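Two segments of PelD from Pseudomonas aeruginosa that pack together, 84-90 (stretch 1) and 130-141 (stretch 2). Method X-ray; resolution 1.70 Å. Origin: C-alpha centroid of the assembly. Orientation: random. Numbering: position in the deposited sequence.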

ATOM      1  N   GLU A  84       3.143  -7.209 -15.882  1.00 26.70           N
ATOM      2  CA  GLU A  84       2.473  -8.208 -15.048  1.00 26.31           C
ATOM      3  C   GLU A  84       3.368  -9.412 -14.815  1.00 25.56           C
ATOM      4  O   GLU A  84       4.275  -9.695 -15.602  1.00 26.29           O
ATOM      5  N   LEU A  85       3.082 -10.122 -13.729  1.00 24.32           N
ATOM      6  CA  LEU A  85       3.697 -11.403 -13.439  1.00 24.27           C
ATOM      7  C   LEU A  85       3.420 -12.386 -14.574  1.00 25.49           C
ATOM      8  O   LEU A  85       2.286 -12.528 -15.032  1.00 25.69           O
ATOM      9  N   VAL A  86       4.469 -13.056 -15.024  1.00 26.35           N
ATOM     10  CA  VAL A  86       4.330 -14.100 -16.036  1.00 28.09           C
ATOM     11  C   VAL A  86       5.114 -15.338 -15.601  1.00 28.89           C
ATOM     12  O   VAL A  86       6.217 -15.231 -15.064  1.00 27.99           O
ATOM     13  N   SER A  87       4.530 -16.510 -15.820  1.00 30.66           N
ATOM     14  CA  SER A  87       5.211 -17.760 -15.510  1.00 32.54           C
ATOM     15  C   SER A  87       5.275 -18.662 -16.734  1.00 35.04           C
ATOM     16  O   SER A  87       4.495 -18.501 -17.672  1.00 35.38           O
ATOM     17  N   VAL A  88       6.212 -19.603 -16.716  1.00 37.27           N
ATOM     18  CA  VAL A  88       6.273 -20.656 -17.731  1.00 40.56           C
ATOM     19  C   VAL A  88       5.573 -21.899 -17.180  1.00 42.29           C
ATOM     20  O   VAL A  88       6.163 -22.979 -17.106  1.00 44.10           O
ATOM     21  N   ARG A  89       4.310 -21.734 -16.788  1.00 43.64           N
ATOM     22  CA  ARG A  89       3.527 -22.813 -16.171  1.00 45.59           C
ATOM     23  C   ARG A  89       2.948 -23.799 -17.191  1.00 47.69           C
ATOM     24  O   ARG A  89       3.667 -24.291 -18.062  1.00 48.99           O
ATOM     25  N   GLN A  90       1.653 -24.092 -17.054  1.00 48.79           N
ATOM     26  CA  GLN A  90       0.895 -24.944 -17.979  1.00 50.88           C
ATOM     27  C   GLN A  90       1.571 -26.284 -18.263  1.00 52.50           C
ATOM     28  O   GLN A  90       1.937 -27.009 -17.337  1.00 52.98           O
ATOM     29  N   VAL A 130       4.901 -24.887  -4.773  1.00 31.46           N
ATOM     30  CA  VAL A 130       4.472 -23.480  -4.655  1.00 29.82           C
ATOM     31  C   VAL A 130       4.393 -22.788  -6.019  1.00 29.10           C
ATOM     32  O   VAL A 130       4.098 -21.597  -6.105  1.00 27.80           O
ATOM     33  N   PHE A 131       4.668 -23.536  -7.083  1.00 30.35           N
ATOM     34  CA  PHE A 131       4.567 -23.011  -8.439  1.00 30.19           C
ATOM     35  C   PHE A 131       3.094 -23.034  -8.846  1.00 30.56           C
ATOM     36  O   PHE A 131       2.659 -23.870  -9.648  1.00 31.61           O
ATOM     37  N   ASN A 132       2.334 -22.108  -8.264  1.00 30.03           N
ATOM     38  CA  ASN A 132       0.887 -22.042  -8.445  1.00 30.53           C
ATOM     39  C   ASN A 132       0.345 -20.626  -8.289  1.00 29.40           C
ATOM     40  O   ASN A 132       1.063 -19.722  -7.851  1.00 27.64           O
ATOM     41  N   GLU A 133      -0.930 -20.446  -8.629  1.00 29.86           N
ATOM     42  CA  GLU A 133      -1.569 -19.132  -8.590  1.00 29.52           C
ATOM     43  C   GLU A 133      -1.607 -18.475  -7.211  1.00 28.10           C
ATOM     44  O   GLU A 133      -1.547 -17.249  -7.118  1.00 26.95           O
ATOM     45  N   ARG A 134      -1.693 -19.280  -6.153  1.00 28.41           N
ATOM     46  CA  ARG A 134      -1.690 -18.753  -4.784  1.00 27.37           C
ATOM     47  C   ARG A 134      -0.382 -18.013  -4.460  1.00 25.57           C
ATOM     48  O   ARG A 134      -0.402 -16.898  -3.930  1.00 24.36           O
ATOM     49  N   THR A 135       0.747 -18.630  -4.791  1.00 25.17           N
ATOM     50  CA  THR A 135       2.061 -18.027  -4.546  1.00 23.94           C
ATOM     51  C   THR A 135       2.315 -16.858  -5.505  1.00 22.47           C
ATOM     52  O   THR A 135       2.828 -15.807  -5.097  1.00 21.45           O
ATOM     53  N   PHE A 136       1.930 -17.030  -6.768  1.00 22.10           N
ATOM     54  CA  PHE A 136       2.057 -15.959  -7.757  1.00 21.48           C
ATOM     55  C   PHE A 136       1.331 -14.705  -7.274  1.00 20.67           C
ATOM     56  O   PHE A 136       1.862 -13.597  -7.382  1.00 20.01           O
ATOM     57  N   SER A 137       0.126 -14.881  -6.726  1.00 21.28           N
ATOM     58  CA  SER A 137      -0.657 -13.749  -6.235  1.00 21.01           C
ATOM     59  C   SER A 137       0.075 -13.060  -5.092  1.00 20.28           C
ATOM     60  O   SER A 137       0.162 -11.843  -5.059  1.00 19.25           O
ATOM     61  N   LEU A 138       0.640 -13.840  -4.178  1.00 20.77           N
ATOM     62  CA  LEU A 138       1.363 -13.250  -3.056  1.00 20.30           C
ATOM     63  C   LEU A 138       2.626 -12.490  -3.507  1.00 19.29           C
ATOM     64  O   LEU A 138       2.927 -11.426  -2.987  1.00 18.25           O
ATOM     65  N   LEU A 139       3.348 -13.047  -4.476  1.00 19.21           N
ATOM     66  CA  LEU A 139       4.517 -12.382  -5.064  1.00 18.90           C
ATOM     67  C   LEU A 139       4.140 -11.053  -5.727  1.00 17.60           C
ATOM     68  O   LEU A 139       4.821 -10.027  -5.549  1.00 16.75           O
ATOM     69  N   ALA A 140       3.037 -11.073  -6.475  1.00 16.62           N
ATOM     70  CA  ALA A 140       2.546  -9.877  -7.157  1.00 16.08           C
ATOM     71  C   ALA A 140       2.097  -8.813  -6.153  1.00 15.20           C
ATOM     72  O   ALA A 140       2.412  -7.630  -6.313  1.00 14.43           O
ATOM     73  N   ILE A 141       1.406  -9.242  -5.101  1.00 14.97           N
ATOM     74  CA  ILE A 141       0.955  -8.322  -4.046  1.00 14.59           C
ATOM     75  C   ILE A 141       2.148  -7.645  -3.391  1.00 14.50           C
ATOM     76  O   ILE A 141       2.189  -6.422  -3.266  1.00 15.42           O
TER

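Side-chain packing between a segment of PelD (84-90) with a short strand at 86-87 and the start of a helix (130-141), burying 394 Å² in all. Along stretch 1, L85, S87 and R89 direct their CA-to-CB bonds toward the other stretch, while V86 and V88 point away, an alternation that begins in the short strand and carries on into the loop. R89 covers the most surface. Its bent side chain (chi1 p, chi2 off-rotamer at 133°, chi3 p) brings the guanidinium to the first helical turn, where R89 NH1 forms a salt bridge with E133 OE2 (2.5 Å); E133, with chi1 and chi2 both m, starts sideways but carries its carboxylate nearer. The same R89 NH1 meets the edge of the F136 ring, 3.2 Å from F136 CE2. L85 (chi1 t, chi2 t) anchors the other end: its CD1 lies 3.1 Å from the backbone F136 O and makes apolar contacts with F136 CB (3.8 Å), A140 CB (4.1 Å) and L139 CB (4.3 Å). F131 (chi1 t) leaves its backbone sideways, yet its ring reaches stretch 1 edge-on, with CE2 3.4 Å from R89 CA. Between these anchors, the buried F136 (chi1 m) receives S87 (chi1 p), whose OG is 3.5 Å from F136 CE2. Within stretch 2, N132 (chi1 p) caps the helix: its OD1 accepts from T135 N (3.1 Å).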

ATOM      1  CB  GLU A  84       1.190  -8.711 -15.723  1.00 27.56           C
ATOM      2  CG  GLU A  84       0.034  -7.723 -15.768  1.00 30.25           C
ATOM      3  CD  GLU A  84      -1.121  -8.222 -16.626  1.00 35.26           C
ATOM      4  OE1 GLU A  84      -1.050  -9.369 -17.129  1.00 37.76           O
ATOM      5  OE2 GLU A  84      -2.099  -7.461 -16.805  1.00 37.57           O
ATOM      6  CB  LEU A  85       3.131 -11.950 -12.129  1.00 23.51           C
ATOM      7  CG  LEU A  85       3.652 -13.277 -11.565  1.00 23.11           C
ATOM      8  CD1 LEU A  85       3.430 -13.259 -10.080  1.00 20.87           C
ATOM      9  CD2 LEU A  85       2.981 -14.500 -12.184  1.00 24.47           C
ATOM     10  CB  VAL A  86       4.793 -13.627 -17.438  1.00 29.15           C
ATOM     11  CG1 VAL A  86       3.893 -12.500 -17.972  1.00 28.77           C
ATOM     12  CG2 VAL A  86       6.239 -13.183 -17.404  1.00 29.99           C
ATOM     13  CB  SER A  87       4.515 -18.485 -14.356  1.00 32.33           C
ATOM     14  OG  SER A  87       3.167 -18.771 -14.676  1.00 32.47           O
ATOM     15  CB  VAL A  88       7.728 -21.001 -18.128  1.00 41.15           C
ATOM     16  CG1 VAL A  88       7.771 -21.609 -19.524  1.00 42.46           C
ATOM     17  CG2 VAL A  88       8.596 -19.776 -18.089  1.00 40.82           C
ATOM     18  CB  ARG A  89       2.432 -22.249 -15.246  1.00 44.99           C
ATOM     19  CG  ARG A  89       1.554 -21.146 -15.846  1.00 45.60           C
ATOM     20  CD  ARG A  89       0.065 -21.396 -15.591  1.00 48.05           C
ATOM     21  NE  ARG A  89      -0.212 -21.945 -14.263  1.00 49.26           N
ATOM     22  CZ  ARG A  89      -0.366 -21.217 -13.160  1.00 48.46           C
ATOM     23  NH1 ARG A  89      -0.270 -19.895 -13.211  1.00 48.44           N
ATOM     24  NH2 ARG A  89      -0.618 -21.812 -12.002  1.00 48.94           N
ATOM     25  CB  GLN A  90       0.584 -24.201 -19.288  1.00 51.26           C
ATOM     26  CG  GLN A  90      -0.134 -22.852 -19.114  1.00 50.42           C
ATOM     27  CD  GLN A  90      -1.541 -22.970 -18.522  1.00 51.06           C
ATOM     28  OE1 GLN A  90      -2.066 -24.067 -18.326  1.00 52.03           O
ATOM     29  NE2 GLN A  90      -2.155 -21.825 -18.243  1.00 50.01           N
ATOM     30  CB  VAL A 130       5.355 -22.627  -3.679  1.00 29.33           C
ATOM     31  CG1 VAL A 130       5.254 -23.158  -2.250  1.00 30.46           C
ATOM     32  CG2 VAL A 130       6.811 -22.546  -4.150  1.00 29.62           C
ATOM     33  CB  PHE A 131       5.449 -23.818  -9.399  1.00 31.15           C
ATOM     34  CG  PHE A 131       5.561 -23.221 -10.776  1.00 31.24           C
ATOM     35  CD1 PHE A 131       6.273 -22.041 -10.989  1.00 30.02           C
ATOM     36  CD2 PHE A 131       4.958 -23.839 -11.859  1.00 31.95           C
ATOM     37  CE1 PHE A 131       6.375 -21.494 -12.261  1.00 29.46           C
ATOM     38  CE2 PHE A 131       5.059 -23.298 -13.135  1.00 33.33           C
ATOM     39  CZ  PHE A 131       5.766 -22.121 -13.335  1.00 31.06           C
ATOM     40  CB  ASN A 132       0.168 -23.018  -7.495  1.00 31.91           C
ATOM     41  CG  ASN A 132       0.383 -22.687  -6.020  1.00 31.52           C
ATOM     42  OD1 ASN A 132       0.047 -21.602  -5.559  1.00 31.87           O
ATOM     43  ND2 ASN A 132       0.913 -23.649  -5.270  1.00 34.59           N
ATOM     44  CB  GLU A 133      -2.976 -19.191  -9.194  1.00 30.62           C
ATOM     45  CG  GLU A 133      -2.991 -19.411 -10.710  1.00 33.83           C
ATOM     46  CD  GLU A 133      -2.499 -18.206 -11.517  1.00 35.70           C
ATOM     47  OE1 GLU A 133      -2.395 -17.089 -10.965  1.00 36.11           O
ATOM     48  OE2 GLU A 133      -2.222 -18.379 -12.721  1.00 37.80           O
ATOM     49  CB  ARG A 134      -1.960 -19.869  -3.758  1.00 28.99           C
ATOM     50  CG  ARG A 134      -1.916 -19.383  -2.311  1.00 30.38           C
ATOM     51  CD  ARG A 134      -1.987 -20.512  -1.302  1.00 34.76           C
ATOM     52  NE  ARG A 134      -1.677 -20.019   0.040  1.00 37.39           N
ATOM     53  CZ  ARG A 134      -1.816 -20.719   1.163  1.00 39.01           C
ATOM     54  NH1 ARG A 134      -2.277 -21.965   1.133  1.00 42.06           N
ATOM     55  NH2 ARG A 134      -1.496 -20.165   2.324  1.00 39.71           N
ATOM     56  CB  THR A 135       3.190 -19.074  -4.642  1.00 25.03           C
ATOM     57  OG1 THR A 135       2.857 -20.208  -3.830  1.00 26.59           O
ATOM     58  CG2 THR A 135       4.528 -18.498  -4.181  1.00 24.83           C
ATOM     59  CB  PHE A 136       1.514 -16.383  -9.128  1.00 21.78           C
ATOM     60  CG  PHE A 136       2.242 -17.541  -9.754  1.00 22.83           C
ATOM     61  CD1 PHE A 136       3.528 -17.892  -9.351  1.00 22.35           C
ATOM     62  CD2 PHE A 136       1.638 -18.273 -10.771  1.00 23.93           C
ATOM     63  CE1 PHE A 136       4.191 -18.964  -9.926  1.00 23.04           C
ATOM     64  CE2 PHE A 136       2.296 -19.344 -11.365  1.00 25.54           C
ATOM     65  CZ  PHE A 136       3.579 -19.690 -10.945  1.00 25.93           C
ATOM     66  CB  SER A 137      -2.065 -14.180  -5.810  1.00 22.25           C
ATOM     67  OG  SER A 137      -2.796 -14.652  -6.936  1.00 24.51           O
ATOM     68  CB  LEU A 138       1.644 -14.322  -2.004  1.00 22.31           C
ATOM     69  CG  LEU A 138       2.960 -14.482  -1.264  1.00 24.55           C
ATOM     70  CD1 LEU A 138       2.691 -15.183   0.064  1.00 27.61           C
ATOM     71  CD2 LEU A 138       3.862 -15.332  -2.137  1.00 27.60           C
ATOM     72  CB  LEU A 139       5.162 -13.307  -6.099  1.00 20.00           C
ATOM     73  CG  LEU A 139       6.491 -14.034  -5.843  1.00 22.51           C
ATOM     74  CD1 LEU A 139       6.889 -14.137  -4.385  1.00 23.54           C
ATOM     75  CD2 LEU A 139       6.488 -15.393  -6.521  1.00 22.41           C
ATOM     76  CB  ALA A 140       1.418 -10.233  -8.124  1.00 15.84           C
ATOM     77  CB  ILE A 141       0.113  -9.031  -2.962  1.00 14.35           C
ATOM     78  CG1 ILE A 141      -1.197  -9.547  -3.571  1.00 15.75           C
ATOM     79  CG2 ILE A 141      -0.112  -8.073  -1.746  1.00 13.69           C
ATOM     80  CD1 ILE A 141      -1.925 -10.568  -2.711  1.00 15.73           C
TER